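Local coordinates for protein alpha-amylase (Eisenia fetida, PDB 6M4K) that binds a calcium ion and probably hydrolyses internal alpha-1,4-glucosidic linkages in starch-like polysaccharides, as a cold-active family 13 glycoside hydrolase, at residues Y234-D239 / N301-R306; V256-H261 / W335-V340; N267-N272 / Y325-A330; A330-W335 / V340-S345; P349-I352 / T358-W361. All blocks are in the same frame, centred on the assembly; numbering follows the deposited sequence. Where two conformers were deposited one is given.

Contact 1 of 5, residues Y234-D239 / N301-R306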
# COMPACT_ATOMS: atom_id res chain seq x y z
N TYR A 234 3.77 -1.99 -9.91
CA TYR A 234 4.16 -0.83 -9.13
C TYR A 234 5.40 -1.16 -8.32
O TYR A 234 5.51 -2.25 -7.75
CB TYR A 234 3.02 -0.22 -8.29
CG TYR A 234 2.29 -1.14 -7.33
CD1 TYR A 234 1.30 -1.99 -7.79
CD2 TYR A 234 2.56 -1.11 -5.97
CE1 TYR A 234 0.60 -2.81 -6.92
CE2 TYR A 234 1.84 -1.90 -5.08
CZ TYR A 234 0.87 -2.76 -5.57
OH TYR A 234 0.15 -3.57 -4.71
N GLN A 235 6.34 -0.23 -8.31
CA GLN A 235 7.71 -0.49 -7.87
C GLN A 235 7.94 0.22 -6.56
O GLN A 235 7.70 1.42 -6.45
CB GLN A 235 8.69 0.03 -8.93
CG GLN A 235 8.57 -0.68 -10.26
CD GLN A 235 9.16 0.14 -11.38
OE1 GLN A 235 10.32 -0.05 -11.77
NE2 GLN A 235 8.38 1.09 -11.88
N GLU A 236 8.40 -0.52 -5.54
CA GLU A 236 8.75 0.11 -4.28
C GLU A 236 10.10 0.77 -4.45
O GLU A 236 11.15 0.11 -4.44
CB GLU A 236 8.80 -0.89 -3.13
CG GLU A 236 9.05 -0.15 -1.82
CD GLU A 236 9.87 -0.91 -0.78
OE1 GLU A 236 10.61 -1.86 -1.13
OE2 GLU A 236 9.77 -0.53 0.41
N VAL A 237 10.09 2.09 -4.61
CA VAL A 237 11.30 2.90 -4.63
C VAL A 237 11.14 3.90 -3.51
O VAL A 237 10.27 4.79 -3.58
CB VAL A 237 11.50 3.61 -5.97
CG1 VAL A 237 12.79 4.43 -5.94
CG2 VAL A 237 11.50 2.61 -7.11
N ILE A 238 11.95 3.77 -2.47
CA ILE A 238 11.93 4.71 -1.35
C ILE A 238 12.77 5.92 -1.76
O ILE A 238 14.00 5.84 -1.82
CB ILE A 238 12.45 4.07 -0.07
CG1 ILE A 238 11.66 2.81 0.30
CG2 ILE A 238 12.39 5.08 1.07
CD1 ILE A 238 12.29 1.99 1.42
N ASP A 239 12.11 7.04 -2.04
CA ASP A 239 12.81 8.25 -2.48
C ASP A 239 12.17 9.45 -1.81
O ASP A 239 11.13 9.94 -2.25
CB ASP A 239 12.79 8.39 -4.00
CG ASP A 239 13.40 9.70 -4.49
OD1 ASP A 239 14.13 10.35 -3.71
OD2 ASP A 239 13.17 10.05 -5.67
N ASN A 301 2.76 2.07 5.17
CA ASN A 301 2.96 0.71 4.71
C ASN A 301 3.50 -0.13 5.87
O ASN A 301 3.67 0.35 7.00
CB ASN A 301 3.82 0.63 3.43
CG ASN A 301 5.30 0.82 3.69
OD1 ASN A 301 5.72 1.20 4.79
ND2 ASN A 301 6.12 0.54 2.67
N HIS A 302 3.81 -1.40 5.57
CA HIS A 302 4.18 -2.32 6.64
C HIS A 302 5.53 -1.96 7.25
O HIS A 302 5.78 -2.23 8.43
CB HIS A 302 4.17 -3.76 6.10
CG HIS A 302 5.19 -4.02 5.04
ND1 HIS A 302 4.99 -3.73 3.71
CD2 HIS A 302 6.43 -4.56 5.13
CE1 HIS A 302 6.06 -4.07 3.02
NE2 HIS A 302 6.95 -4.57 3.86
N ASP A 303 6.41 -1.33 6.46
CA ASP A 303 7.74 -0.95 6.94
C ASP A 303 7.68 0.31 7.78
O ASP A 303 8.21 0.34 8.90
CB ASP A 303 8.66 -0.63 5.77
CG ASP A 303 9.17 -1.84 5.06
OD1 ASP A 303 9.46 -2.86 5.73
OD2 ASP A 303 9.31 -1.76 3.82
N ASN A 304 7.07 1.37 7.25
CA ASN A 304 7.12 2.63 7.96
C ASN A 304 6.14 2.74 9.11
O ASN A 304 6.33 3.59 9.98
CB ASN A 304 7.13 3.84 7.00
CG ASN A 304 5.82 4.04 6.26
OD1 ASN A 304 4.76 3.55 6.66
ND2 ASN A 304 5.87 4.84 5.18
N GLN A 305 5.12 1.87 9.19
CA GLN A 305 4.34 1.83 10.42
C GLN A 305 5.14 1.24 11.58
O GLN A 305 4.69 1.33 12.73
CB GLN A 305 2.99 1.11 10.25
CG GLN A 305 3.09 -0.40 10.08
CD GLN A 305 1.75 -1.15 10.03
OE1 GLN A 305 1.74 -2.37 10.18
NE2 GLN A 305 0.64 -0.43 9.83
N ARG A 306 6.29 0.63 11.30
CA ARG A 306 7.22 0.12 12.30
C ARG A 306 8.39 1.07 12.53
O ARG A 306 9.39 0.67 13.14
CB ARG A 306 7.73 -1.27 11.90
CG ARG A 306 6.66 -2.32 12.08
CD ARG A 306 6.89 -3.66 11.34
NE ARG A 306 5.83 -4.54 11.80
CZ ARG A 306 4.57 -4.47 11.39
NH1 ARG A 306 4.23 -3.67 10.39
NH2 ARG A 306 3.65 -5.24 11.96
O HOH W 1 9.07 0.85 2.83
O HOH W 2 11.15 -1.67 2.22
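Glu236 and Asp303 face each other with two carboxylates whose nearest oxygens, Glu236 OE2 and Asp303 OD2, lie 3.7 Å apart, two like-charged acceptors with no direct bond between them, and the planes are turned only 25° from one another. Glu236 CB leaves the backbone on the side of 301-306. With CG anti to the backbone N (chi1 -175°), the chain reaches toward those residues; CG passes Phe259, and a bend at chi2 then turns the carboxylate. OE1 takes the backbone N-H of Ala201, which fixes one end of the group. OE2 meets water 1 at 2.9 Å, and that water also accepts a bond from Asn301 ND2 at 3.0 Å and sits 2.8 Å from Asp303 OD2. Two details weaken the Asp303 end: it was modelled in two conformers, and a second bridging water comes too close to both acids to be trusted.

Asn301 OD1 accepts from Asn304 N at 2.8 Å, an Asx motif, while Asn304 OD1 takes Asn301 N at 2.9 Å. An acetate ion lies about 5 Å from the Glu236 side chain, at the C-terminal mouth of the barrel, where family 13 enzymes carry their active site. Strand 232-235 brings in Glu236, the loop after strand 295-297 brings in Asp303, Phe259 of helix 259-270 touches Glu236 and Asn301, and Arg341 of strand 339-344 packs on Asn301.

Contact 2 of 5, residues V256-H261 / W335-V340; sequences VTEFKH and WDYGHV
His261 and Tyr337 meet rim to rim within the TIM barrel, where the loop ahead of strand 339-344 passes the start of helix 259-270. This is the close part of the contact: His261 ND1 sits 3.6 Å from Tyr337 CD2 and 3.7 Å from Tyr337 CE2, in the plane of the tyrosine ring at its edge. The ring planes differ by only 17°, yet their centres are 5.8 Å apart, so neither covers the other's face. Both rings leave their backbones with CG anti to N, and the two side chains run past each other in opposite directions. His261 NE2 is hydrogen-bonded to Glu332 OE1, and Val297 of strand 295-297 touches both side chains.

Farther along, the fit relaxes. Glu258 CG comes to 3.8 Å from Tyr337 OH without a bond; that hydroxyl is tied to Leu290 O instead, and Glu258 OE1 to Leu290 N. Gly338, at positive phi, brings no side chain toward His261, the Lys260 chain leads off to Gly288 O, and Asp336 lies out at the surface. Glu258 is also the N-cap of helix 259-270. Were it an alanine, Leu290 N and the first turn of the helix would probably lose their acceptors, and a gap would open beside the tyrosine hydroxyl. In the capping bond Glu258 OE2 takes Lys260 N at 2.9 Å, the N-H arriving from above the carboxylate plane, 36° out of it.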
# COMPACT_ATOMS: atom_id res chain seq x y z
N VAL A 256 5.25 3.89 -9.44
CA VAL A 256 6.24 3.92 -8.37
C VAL A 256 5.55 4.36 -7.09
O VAL A 256 4.72 5.27 -7.11
CB VAL A 256 7.42 4.85 -8.71
CG1 VAL A 256 8.43 4.88 -7.59
CG2 VAL A 256 8.08 4.41 -10.03
N THR A 257 5.87 3.69 -5.99
CA THR A 257 5.43 4.12 -4.67
C THR A 257 5.93 5.53 -4.39
O THR A 257 7.14 5.79 -4.45
CB THR A 257 6.02 3.20 -3.60
OG1 THR A 257 7.45 3.16 -3.76
CG2 THR A 257 5.47 1.79 -3.71
N GLU A 258 5.02 6.43 -4.04
CA GLU A 258 5.42 7.80 -3.69
C GLU A 258 5.43 7.94 -2.17
O GLU A 258 4.42 8.26 -1.54
CB GLU A 258 4.50 8.81 -4.38
CG GLU A 258 4.80 10.28 -4.04
CD GLU A 258 6.26 10.66 -4.22
OE1 GLU A 258 6.58 11.40 -5.18
OE2 GLU A 258 7.09 10.24 -3.38
N PHE A 259 6.60 7.69 -1.57
CA PHE A 259 6.72 7.83 -0.12
C PHE A 259 6.64 9.28 0.35
O PHE A 259 6.37 9.52 1.53
CB PHE A 259 8.02 7.16 0.35
CG PHE A 259 7.93 5.66 0.43
CD1 PHE A 259 8.15 4.87 -0.70
CD2 PHE A 259 7.60 5.05 1.63
CE1 PHE A 259 8.05 3.49 -0.62
CE2 PHE A 259 7.50 3.66 1.71
CZ PHE A 259 7.72 2.89 0.59
N LYS A 260 6.86 10.25 -0.53
CA LYS A 260 6.69 11.64 -0.10
C LYS A 260 5.25 11.94 0.27
O LYS A 260 4.99 12.82 1.10
CB LYS A 260 7.15 12.61 -1.19
CG LYS A 260 8.64 12.54 -1.50
CD LYS A 260 8.97 13.32 -2.78
CE LYS A 260 10.45 13.22 -3.13
NZ LYS A 260 10.73 13.88 -4.44
N HIS A 261 4.31 11.22 -0.33
CA HIS A 261 2.89 11.48 -0.11
C HIS A 261 2.51 11.28 1.36
O HIS A 261 1.95 12.18 2.00
CB HIS A 261 2.12 10.56 -1.07
CG HIS A 261 0.65 10.44 -0.83
ND1 HIS A 261 -0.28 11.12 -1.59
CD2 HIS A 261 -0.05 9.65 0.02
CE1 HIS A 261 -1.49 10.75 -1.21
NE2 HIS A 261 -1.38 9.86 -0.23
N TRP A 335 -9.34 13.33 -2.53
CA TRP A 335 -8.52 14.06 -3.48
C TRP A 335 -8.42 13.27 -4.78
O TRP A 335 -8.98 12.18 -4.93
CB TRP A 335 -7.13 14.30 -2.87
CG TRP A 335 -6.35 15.49 -3.36
CD1 TRP A 335 -5.11 15.47 -3.96
CD2 TRP A 335 -6.70 16.87 -3.23
NE1 TRP A 335 -4.69 16.75 -4.21
CE2 TRP A 335 -5.65 17.62 -3.77
CE3 TRP A 335 -7.82 17.54 -2.71
CZ2 TRP A 335 -5.67 19.01 -3.81
CZ3 TRP A 335 -7.84 18.91 -2.74
CH2 TRP A 335 -6.78 19.64 -3.29
N ASP A 336 -7.73 13.85 -5.76
CA ASP A 336 -7.47 13.16 -7.03
C ASP A 336 -5.97 13.20 -7.24
O ASP A 336 -5.42 14.16 -7.79
CB ASP A 336 -8.22 13.81 -8.18
CG ASP A 336 -8.05 13.06 -9.49
OD1 ASP A 336 -7.59 11.90 -9.45
OD2 ASP A 336 -8.39 13.61 -10.55
N TYR A 337 -5.30 12.14 -6.79
CA TYR A 337 -3.85 12.05 -6.90
C TYR A 337 -3.40 10.63 -6.59
O TYR A 337 -3.47 10.18 -5.43
CB TYR A 337 -3.13 13.04 -5.97
CG TYR A 337 -1.62 12.88 -6.02
CD1 TYR A 337 -0.89 13.35 -7.11
CD2 TYR A 337 -0.93 12.25 -4.99
CE1 TYR A 337 0.49 13.20 -7.17
CE2 TYR A 337 0.44 12.09 -5.05
CZ TYR A 337 1.15 12.56 -6.14
OH TYR A 337 2.51 12.39 -6.15
N GLY A 338 -2.94 9.92 -7.61
CA GLY A 338 -2.33 8.62 -7.42
C GLY A 338 -3.32 7.48 -7.34
O GLY A 338 -4.52 7.66 -7.15
N HIS A 339 -2.78 6.28 -7.47
CA HIS A 339 -3.54 5.06 -7.22
C HIS A 339 -3.46 4.75 -5.73
O HIS A 339 -2.37 4.50 -5.21
CB HIS A 339 -2.96 3.90 -8.03
CG HIS A 339 -3.80 2.68 -8.00
ND1 HIS A 339 -3.32 1.42 -8.31
CD2 HIS A 339 -5.11 2.52 -7.70
CE1 HIS A 339 -4.31 0.54 -8.20
NE2 HIS A 339 -5.40 1.19 -7.84
N VAL A 340 -4.60 4.77 -5.05
CA VAL A 340 -4.64 4.69 -3.59
C VAL A 340 -4.62 3.25 -3.10
O VAL A 340 -5.45 2.43 -3.52
CB VAL A 340 -5.88 5.41 -3.03
CG1 VAL A 340 -5.95 5.23 -1.51
CG2 VAL A 340 -5.85 6.90 -3.41

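Contact 3 of 5, residues N267-N272 / Y325-A330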
# COMPACT_ATOMS: atom_id res chain seq x y z
N ASN A 267 2.98 14.82 8.12
CA ASN A 267 3.43 16.08 8.72
C ASN A 267 2.31 17.11 8.78
O ASN A 267 2.18 17.84 9.77
CB ASN A 267 4.63 16.61 7.95
CG ASN A 267 5.93 15.94 8.35
OD1 ASN A 267 6.08 15.50 9.50
ND2 ASN A 267 6.87 15.85 7.42
N VAL A 268 1.49 17.20 7.73
CA VAL A 268 0.44 18.21 7.69
C VAL A 268 -0.62 17.92 8.75
O VAL A 268 -0.98 18.80 9.54
CB VAL A 268 -0.17 18.33 6.28
CG1 VAL A 268 -1.43 19.19 6.34
CG2 VAL A 268 0.85 18.94 5.31
N VAL A 269 -1.13 16.69 8.78
CA VAL A 269 -2.21 16.38 9.71
C VAL A 269 -1.72 16.43 11.15
O VAL A 269 -2.47 16.82 12.06
CB VAL A 269 -2.88 15.04 9.34
CG1 VAL A 269 -3.90 14.62 10.39
CG2 VAL A 269 -3.56 15.18 7.98
N ARG A 270 -0.46 16.07 11.38
CA ARG A 270 0.12 16.20 12.72
C ARG A 270 0.45 17.63 13.08
O ARG A 270 0.76 17.90 14.25
CB ARG A 270 1.42 15.40 12.79
CG ARG A 270 1.24 13.88 12.80
CD ARG A 270 2.58 13.23 12.67
NE ARG A 270 2.53 11.78 12.83
CZ ARG A 270 2.60 11.15 14.01
NH1 ARG A 270 2.73 11.85 15.13
NH2 ARG A 270 2.56 9.83 14.05
N LYS A 271 0.43 18.55 12.11
CA LYS A 271 0.84 19.94 12.32
C LYS A 271 2.30 20.04 12.77
O LYS A 271 2.66 20.93 13.54
CB LYS A 271 -0.07 20.68 13.31
CG LYS A 271 -1.52 20.63 12.95
CD LYS A 271 -2.32 21.21 14.08
CE LYS A 271 -3.65 20.54 14.15
NZ LYS A 271 -4.46 20.93 15.34
N ASN A 272 3.13 19.12 12.30
CA ASN A 272 4.55 19.14 12.64
C ASN A 272 5.19 20.41 12.11
O ASN A 272 4.92 20.84 10.98
CB ASN A 272 5.26 17.92 12.04
CG ASN A 272 5.03 16.65 12.84
OD1 ASN A 272 4.61 16.70 13.99
ND2 ASN A 272 5.34 15.51 12.24
N TYR A 325 -5.05 9.45 11.58
CA TYR A 325 -4.94 8.53 10.44
C TYR A 325 -6.19 8.55 9.59
O TYR A 325 -6.11 8.52 8.35
CB TYR A 325 -4.73 7.14 11.00
CG TYR A 325 -4.38 6.04 10.04
CD1 TYR A 325 -3.18 6.03 9.33
CD2 TYR A 325 -5.21 4.94 9.91
CE1 TYR A 325 -2.85 4.98 8.49
CE2 TYR A 325 -4.88 3.88 9.07
CZ TYR A 325 -3.71 3.92 8.36
OH TYR A 325 -3.40 2.84 7.57
N LYS A 326 -7.36 8.60 10.21
CA LYS A 326 -8.60 8.66 9.45
C LYS A 326 -8.73 9.99 8.71
O LYS A 326 -9.26 10.03 7.60
CB LYS A 326 -9.80 8.45 10.36
CG LYS A 326 -9.96 7.01 10.82
CD LYS A 326 -11.17 6.87 11.73
CE LYS A 326 -10.86 7.36 13.12
NZ LYS A 326 -12.03 7.13 14.03
N ILE A 327 -8.27 11.08 9.32
CA ILE A 327 -8.30 12.37 8.63
C ILE A 327 -7.43 12.33 7.39
O ILE A 327 -7.85 12.74 6.29
CB ILE A 327 -7.88 13.50 9.59
CG1 ILE A 327 -8.92 13.69 10.69
CG2 ILE A 327 -7.69 14.80 8.81
CD1 ILE A 327 -8.45 14.61 11.81
N ALA A 328 -6.20 11.86 7.54
CA ALA A 328 -5.28 11.79 6.40
C ALA A 328 -5.81 10.87 5.31
O ALA A 328 -5.71 11.19 4.12
CB ALA A 328 -3.91 11.30 6.88
N THR A 329 -6.36 9.72 5.70
CA THR A 329 -6.89 8.77 4.71
C THR A 329 -8.12 9.35 4.02
O THR A 329 -8.27 9.20 2.80
CB THR A 329 -7.21 7.43 5.38
OG1 THR A 329 -6.03 6.89 5.99
CG2 THR A 329 -7.74 6.44 4.34
N ALA A 330 -8.99 10.03 4.76
CA ALA A 330 -10.15 10.64 4.13
C ALA A 330 -9.74 11.68 3.10
O ALA A 330 -10.29 11.73 2.00
CB ALA A 330 -11.06 11.28 5.19
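Val269 turns both of its methyls onto helix 322-334: at chi1 173° CG1 stands anti to the backbone N, while CG2 lies anti to the carbonyl carbon, and each branch finds its own partner. Ile327 answers with CG2, which its chi1 of -67° carries anti to the backbone N. Val269 CG1 meets Ile327 CG2 at 4.1 Å, and Val269 CG2 rests 4.0 Å from Ala328 CB. With just a methyl on Ala328, the backbones come close, 6.4 Å between the CA atoms of Val269 and Ala328. These are two consecutive helices of the outer layer of the TIM barrel, meeting here through apolar groups, with no hydrogen bond between the two segments. Ile327 also touches Met492, on a strand of the C-terminal beta domain.

Just past the valine, helix 259-270 stops in a Schellman motif: Lys271 has positive phi, Lys271 N bonds back to Val268 O, and Asn272 N reaches Asn267 O at 3.0 Å. The side chains repeat that closure, Asn272 ND2 giving an almost straight bond (172°) to Asn267 OD1 at 2.8 Å, the N-H lying in the carbonyl plane.

Contact 4 of 5, residues A330-W335 / V340-S345; sequences AFELAW and VRLMSS
Glu332 lays its carboxylate against Val340, with OE2 only 3.4 Å from Val340 CG1, while Glu332 CG faces both valine methyls, 4.0 Å from each of Val340 CG1 and CG2. Leu342 CD2 approaches the same oxygen, Glu332 OE2, to 3.9 Å. At the next residue, Leu333 crosses Val340 at about a right angle and sets its CD2 3.8 Å from Val340 CG1; its other branch comes only loosely up to Leu342. The valine thus fits between an acid and a leucine offered by successive residues of the helix. The glutamate reaches this far because CG is anti to the backbone N (chi1 161°) and the chain stays extended beyond it.

Next come the groups that position this layer. Water 3 bridges Glu332 OE2, at 2.6 Å, and the backbone O of Arg341, at 2.8 Å, joining helix to strand where no direct bond does. His261 NE2, from helix 259-270, bonds to the other oxygen, OE1. Met394 of helix 389-401 touches Leu333, and Thr329 packs on Leu342. Helix 330-334 and strand 340-344 run at 155°, nearly antiparallel, their axes 9.7 Å apart: the last helix-to-strand return of the (beta/alpha)8 barrel, with the helix on the outside of the barrel wall.

A carboxylate sunk among valine and leucine methyls would by itself tend to hold a proton more firmly. The histidine on OE1 and the water on OE2 probably offset this, and if the acid is charged it is likely to favour a charged imidazole in His261.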
# COMPACT_ATOMS: atom_id res chain seq x y z
N ALA A 330 -8.99 10.03 4.76
CA ALA A 330 -10.15 10.64 4.13
C ALA A 330 -9.74 11.68 3.10
O ALA A 330 -10.29 11.73 2.00
CB ALA A 330 -11.06 11.28 5.19
N PHE A 331 -8.78 12.54 3.45
CA PHE A 331 -8.27 13.49 2.48
C PHE A 331 -7.74 12.77 1.24
O PHE A 331 -8.07 13.14 0.10
CB PHE A 331 -7.18 14.39 3.08
CG PHE A 331 -6.60 15.32 2.06
CD1 PHE A 331 -7.27 16.49 1.72
CD2 PHE A 331 -5.43 15.00 1.38
CE1 PHE A 331 -6.76 17.33 0.75
CE2 PHE A 331 -4.93 15.84 0.40
CZ PHE A 331 -5.59 17.01 0.09
N GLU A 332 -6.88 11.77 1.44
CA GLU A 332 -6.27 11.06 0.32
C GLU A 332 -7.33 10.45 -0.60
O GLU A 332 -7.17 10.46 -1.83
CB GLU A 332 -5.34 9.99 0.88
CG GLU A 332 -4.96 8.88 -0.07
CD GLU A 332 -4.26 7.78 0.68
OE1 GLU A 332 -3.02 7.80 0.69
OE2 GLU A 332 -4.96 6.93 1.29
N LEU A 333 -8.41 9.92 -0.03
CA LEU A 333 -9.46 9.27 -0.81
C LEU A 333 -10.36 10.28 -1.50
O LEU A 333 -10.90 9.99 -2.57
CB LEU A 333 -10.30 8.37 0.11
CG LEU A 333 -9.61 7.04 0.45
CD1 LEU A 333 -10.32 6.36 1.60
CD2 LEU A 333 -9.61 6.12 -0.78
N ALA A 334 -10.55 11.46 -0.90
CA ALA A 334 -11.39 12.48 -1.52
C ALA A 334 -10.66 13.27 -2.58
O ALA A 334 -11.31 13.86 -3.45
CB ALA A 334 -11.88 13.46 -0.44
N TRP A 335 -9.34 13.33 -2.53
CA TRP A 335 -8.52 14.06 -3.48
C TRP A 335 -8.42 13.27 -4.78
O TRP A 335 -8.98 12.18 -4.93
CB TRP A 335 -7.13 14.30 -2.87
CG TRP A 335 -6.35 15.49 -3.36
CD1 TRP A 335 -5.11 15.47 -3.96
CD2 TRP A 335 -6.70 16.87 -3.23
NE1 TRP A 335 -4.69 16.75 -4.21
CE2 TRP A 335 -5.65 17.62 -3.77
CE3 TRP A 335 -7.82 17.54 -2.71
CZ2 TRP A 335 -5.67 19.01 -3.81
CZ3 TRP A 335 -7.84 18.91 -2.74
CH2 TRP A 335 -6.78 19.64 -3.29
N VAL A 340 -4.60 4.77 -5.05
CA VAL A 340 -4.64 4.69 -3.59
C VAL A 340 -4.62 3.25 -3.10
O VAL A 340 -5.45 2.43 -3.52
CB VAL A 340 -5.88 5.41 -3.03
CG1 VAL A 340 -5.95 5.23 -1.51
CG2 VAL A 340 -5.85 6.90 -3.41
N ARG A 341 -3.69 2.96 -2.19
CA ARG A 341 -3.63 1.69 -1.47
C ARG A 341 -3.84 1.98 0.01
O ARG A 341 -3.20 2.88 0.57
CB ARG A 341 -2.27 1.03 -1.69
CG ARG A 341 -2.12 -0.32 -0.98
CD ARG A 341 -0.71 -0.87 -1.10
NE ARG A 341 0.26 -0.03 -0.39
CZ ARG A 341 1.58 -0.06 -0.57
NH1 ARG A 341 2.12 -0.91 -1.44
NH2 ARG A 341 2.38 0.75 0.12
N LEU A 342 -4.74 1.23 0.64
CA LEU A 342 -4.92 1.29 2.09
C LEU A 342 -4.19 0.13 2.75
O LEU A 342 -4.33 -1.03 2.34
CB LEU A 342 -6.40 1.18 2.46
CG LEU A 342 -7.39 2.15 1.81
CD1 LEU A 342 -8.75 2.05 2.48
CD2 LEU A 342 -6.88 3.57 1.86
N MET A 343 -3.42 0.44 3.79
CA MET A 343 -2.83 -0.59 4.62
C MET A 343 -3.92 -1.30 5.43
O MET A 343 -4.91 -0.69 5.85
CB MET A 343 -1.84 0.08 5.58
CG MET A 343 -1.13 -0.86 6.54
SD MET A 343 -0.15 -2.05 5.61
CE MET A 343 0.36 -3.12 6.95
N SER A 344 -3.74 -2.59 5.65
CA SER A 344 -4.56 -3.35 6.59
C SER A 344 -3.62 -4.13 7.50
O SER A 344 -2.85 -4.97 7.02
CB SER A 344 -5.55 -4.27 5.88
OG SER A 344 -6.57 -4.67 6.78
N SER A 345 -3.69 -3.84 8.80
CA SER A 345 -2.62 -4.19 9.74
C SER A 345 -3.05 -5.22 10.77
O SER A 345 -4.24 -5.49 10.98
CB SER A 345 -2.18 -2.94 10.51
OG SER A 345 -1.91 -1.87 9.63
O HOH W 3 -3.62 4.95 2.39

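Contact 5 of 5, residues P349-I352 / T358-W361; sequences PRNI and TNDW
Thr358 N gives its proton to Asn351 O at 2.9 Å, and the CA atoms of these two residues are 5.7 Å apart, so the backbones draw together as a pair. They stand at the base of a small beta-hairpin, strands 352-353 and 356-357 with two residues between them, in the long excursion that follows the eighth barrel strand. The side chains copy the pairing: Asn351 ND2 sends an almost straight bond (171°) to Thr358 OG1 at 2.9 Å, with the hydroxyl oxygen lying in the plane of the amide. Asn351 extends to it with CG anti to the backbone N (chi1 -174°). Thr358 OG1 in turn makes a bond to Asn359 OD1, a weak one that may steady the amide.

The Asn359 side chain turns back onto 349-352, its CB 3.3 Å from Pro349 O and its ND2 3.5 Å from Asn351 CB; Pro349 CG packs crosswise on it, and ND2 is hydrogen-bonded to Pro349 O. Losing the amide of Asn359 to an alanine would probably leave Pro349 O without this donor and the base of the hairpin freer to part. Asp357 OD1 adds to the hold by accepting from both Asn351 N and Asn359 N. Most of this is surface, and a pentaethylene glycol lies about 4 Å from Pro349. The bond from Asn359 ND2 to Pro349 O spans 2.8 Å and lies in the plane of that carbonyl.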
# COMPACT_ATOMS: atom_id res chain seq x y z
N PRO A 349 3.08 -5.67 20.02
CA PRO A 349 3.45 -4.87 21.21
C PRO A 349 4.51 -3.83 20.89
O PRO A 349 5.67 -3.91 21.33
CB PRO A 349 3.94 -5.95 22.18
CG PRO A 349 4.55 -6.98 21.29
CD PRO A 349 3.62 -7.04 20.09
N ARG A 350 4.13 -2.83 20.09
CA ARG A 350 5.05 -1.76 19.75
C ARG A 350 5.63 -1.15 21.02
O ARG A 350 4.89 -0.83 21.96
CB ARG A 350 4.32 -0.68 18.94
CG ARG A 350 5.25 0.39 18.36
CD ARG A 350 4.48 1.50 17.65
NE ARG A 350 3.85 2.38 18.63
CZ ARG A 350 3.31 3.56 18.37
NH1 ARG A 350 3.29 4.02 17.13
NH2 ARG A 350 2.79 4.29 19.35
N ASN A 351 6.95 -0.98 21.04
CA ASN A 351 7.65 -0.65 22.29
C ASN A 351 8.85 0.23 21.91
O ASN A 351 9.95 -0.26 21.67
CB ASN A 351 8.10 -1.93 22.99
CG ASN A 351 8.71 -1.67 24.34
OD1 ASN A 351 8.04 -1.15 25.22
ND2 ASN A 351 9.97 -2.03 24.50
N ILE A 352 8.60 1.54 21.84
CA ILE A 352 9.59 2.46 21.29
C ILE A 352 10.58 2.86 22.38
O ILE A 352 10.19 3.43 23.41
CB ILE A 352 8.93 3.68 20.64
CG1 ILE A 352 8.02 3.22 19.49
CG2 ILE A 352 9.99 4.66 20.11
CD1 ILE A 352 7.01 4.26 19.04
N THR A 358 11.51 -1.92 19.83
CA THR A 358 12.25 -3.14 20.12
C THR A 358 11.53 -4.38 19.62
O THR A 358 12.16 -5.43 19.45
CB THR A 358 12.52 -3.30 21.63
OG1 THR A 358 11.29 -3.52 22.34
CG2 THR A 358 13.20 -2.07 22.21
N ASN A 359 10.22 -4.28 19.41
CA ASN A 359 9.40 -5.42 19.05
C ASN A 359 8.90 -5.31 17.62
O ASN A 359 7.89 -5.92 17.26
CB ASN A 359 8.24 -5.57 20.03
CG ASN A 359 8.72 -5.70 21.46
OD1 ASN A 359 9.86 -6.08 21.72
ND2 ASN A 359 7.84 -5.38 22.39
N ASP A 360 9.63 -4.57 16.78
CA ASP A 360 9.21 -4.35 15.40
C ASP A 360 9.34 -5.58 14.54
O ASP A 360 8.94 -5.54 13.37
CB ASP A 360 9.94 -3.15 14.77
CG ASP A 360 11.45 -3.31 14.70
OD1 ASP A 360 11.99 -4.38 15.05
OD2 ASP A 360 12.13 -2.34 14.27
N TRP A 361 9.87 -6.68 15.08
CA TRP A 361 10.02 -7.93 14.37
C TRP A 361 8.78 -8.81 14.46
O TRP A 361 8.64 -9.75 13.67
CB TRP A 361 11.21 -8.70 14.95
CG TRP A 361 11.10 -8.96 16.44
CD1 TRP A 361 11.58 -8.17 17.45
CD2 TRP A 361 10.47 -10.09 17.07
NE1 TRP A 361 11.28 -8.74 18.68
CE2 TRP A 361 10.61 -9.92 18.47
CE3 TRP A 361 9.81 -11.22 16.59
CZ2 TRP A 361 10.09 -10.84 19.39
CZ3 TRP A 361 9.31 -12.15 17.51
CH2 TRP A 361 9.46 -11.95 18.89

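All five contacts belong to the family 13 catalytic barrel, mainly its second half. Contact 1 lies at the mouth of the barrel, contact 2 about 12 Å from it between centres, and Gln235 and Val237 pair with Thr257 where neighbouring strands 232-235 and 255-257 join them. Contacts 2 and 3 share helix 259-270; contacts 3 and 4 share helix 322-334; contacts 2 and 4, about 9 Å apart between centres, share strand 339-344. Along the chain contact 3 nests inside the loop closed by contact 2, and contact 5 comes last, about 25 Å from contact 4 between centres. The packing runs continuously from outer helices through the wall to the cleft, with the hairpin at the surface.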